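PDB 6D7Y: hemagglutinin from Pseudomonas aeruginosa, which forms the toxic C-terminal tip of CdiA, which probably inhibits the growth of neighbouring bacteria on contact and is bound, presumably neutralised, by a partner immunity protein. Local coordinates for residues A[89-92]-A[93-96]. Residues are numbered along the deposited sequence; the frame is centred on the assembly and turned at random.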
loop_
_atom_site.group_PDB
_atom_site.type_symbol
_atom_site.label_atom_id
_atom_site.label_comp_id
_atom_site.label_asym_id
_atom_site.label_seq_id
_atom_site.Cartn_x
_atom_site.Cartn_y
_atom_site.Cartn_z
ATOM N N GLY A 89 -2.828 3.164 -12.973
ATOM C CA GLY A 89 -1.553 3.262 -12.253
ATOM C C GLY A 89 -1.605 4.018 -10.928
ATOM O O GLY A 89 -0.590 4.139 -10.247
ATOM N N THR A 90 -2.757 4.588 -10.578
ATOM C CA THR A 90 -2.857 5.290 -9.302
ATOM C C THR A 90 -2.933 4.295 -8.149
ATOM O O THR A 90 -3.453 3.191 -8.294
ATOM C CB THR A 90 -4.056 6.250 -9.220
ATOM O OG1 THR A 90 -5.290 5.552 -9.430
ATOM C CG2 THR A 90 -3.909 7.406 -10.227
ATOM N N PHE A 91 -2.423 4.724 -6.995
ATOM C CA PHE A 91 -2.443 3.895 -5.803
ATOM C C PHE A 91 -3.866 3.612 -5.322
ATOM O O PHE A 91 -4.672 4.528 -5.213
ATOM C CB PHE A 91 -1.665 4.570 -4.683
ATOM C CG PHE A 91 -1.631 3.782 -3.421
ATOM C CD1 PHE A 91 -0.737 2.735 -3.273
ATOM C CD2 PHE A 91 -2.518 4.070 -2.374
ATOM C CE1 PHE A 91 -0.710 2.006 -2.112
ATOM C CE2 PHE A 91 -2.492 3.335 -1.221
ATOM C CZ PHE A 91 -1.576 2.303 -1.085
ATOM N N LYS A 92 -4.171 2.342 -5.054
ATOM C CA LYS A 92 -5.485 1.953 -4.510
ATOM C C LYS A 92 -5.312 1.597 -3.029
ATOM O O LYS A 92 -6.048 2.087 -2.162
ATOM C CB LYS A 92 -6.090 0.775 -5.284
ATOM C CG LYS A 92 -7.340 0.154 -4.662
ATOM C CD LYS A 92 -8.471 1.131 -4.611
ATOM C CE LYS A 92 -9.773 0.447 -4.202
ATOM N NZ LYS A 92 -10.859 1.452 -4.333
ATOM N N GLY A 93 -4.360 0.720 -2.738
ATOM C CA GLY A 93 -4.142 0.341 -1.365
ATOM C C GLY A 93 -3.061 -0.707 -1.200
ATOM O O GLY A 93 -2.479 -1.189 -2.169
ATOM N N PHE A 94 -2.765 -1.001 0.056
ATOM C CA PHE A 94 -1.871 -2.106 0.370
ATOM C C PHE A 94 -2.744 -3.353 0.454
ATOM O O PHE A 94 -3.935 -3.272 0.716
ATOM C CB PHE A 94 -1.133 -1.860 1.691
ATOM C CG PHE A 94 -0.074 -0.791 1.615
ATOM C CD1 PHE A 94 1.016 -0.935 0.765
ATOM C CD2 PHE A 94 -0.100 0.300 2.466
ATOM C CE1 PHE A 94 2.010 0.031 0.700
ATOM C CE2 PHE A 94 0.892 1.257 2.411
ATOM C CZ PHE A 94 1.958 1.122 1.538
ATOM N N ILE A 95 -2.163 -4.522 0.223
ATOM C CA ILE A 95 -2.891 -5.770 0.296
ATOM C C ILE A 95 -2.001 -6.805 0.978
ATOM O O ILE A 95 -0.771 -6.716 0.931
ATOM C CB ILE A 95 -3.361 -6.312 -1.090
ATOM C CG1 ILE A 95 -2.183 -6.359 -2.079
ATOM C CG2 ILE A 95 -4.503 -5.443 -1.647
ATOM C CD1 ILE A 95 -2.526 -6.885 -3.469
ATOM N N ASP A 96 -2.649 -7.736 1.645
ATOM C CA ASP A 96 -1.959 -8.819 2.371
ATOM C C ASP A 96 -2.914 -9.996 2.466
ATOM O O ASP A 96 -3.943 -9.991 1.753
ATOM C CB ASP A 96 -1.424 -8.334 3.742
ATOM C CG ASP A 96 -2.471 -7.563 4.577
ATOM O OD1 ASP A 96 -3.684 -7.861 4.479
ATOM O OD2 ASP A 96 -2.057 -6.663 5.356
ATOM O OXT ASP A 96 -2.697 -10.955 3.215
#
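Phe91 and Phe94 meet edge to face on one side of the final strand, residues 91-95. The rim of the Phe91 ring points at the face of the Phe94 ring. Their planes are turned 73° against each other. The ring centres lie 5.4 Å apart. Phe91 CZ does the touching: it sits over the middle of the Phe94 ring, with CD2 of Phe94 4.3 Å from it. The pair is a T-shaped stack between residues three apart in sequence.

The Phe91 ring also lies along the backbone of Gly93. With chi1 at -180° the ring swings away from the Phe91 backbone N and lies forward over Gly93, instead of back toward Thr90. Gly93 N then lies over one face of this ring, offset toward the rim. The packing here is tight, with Phe91 CZ 3.2 Å from Gly93 CA. The ring rests directly on the Gly93 main chain, chiefly on N and CA.

A classic beta bulge explains how residues three apart share a side. Lys92 and Gly93 together face Arg84 on the adjacent strand, and both make backbone hydrogen bonds with it. The extra residue shifts the alternation of side chains. Phe91 and Phe94 therefore both face helix 17-28, whereas Lys92 runs toward Phe72 and Asn86 at the other side of the sheet.

Strand 91-95 is an outermost strand of the four-stranded antiparallel sheet and pairs with strand 82-86 as a hairpin. Both rings touch Ile18 of helix 17-28. Phe94 reaches further along that helix, to Ala21 and Leu22, and its ring also meets Trp33. The aromatic pair thus packs this end strand against the helix.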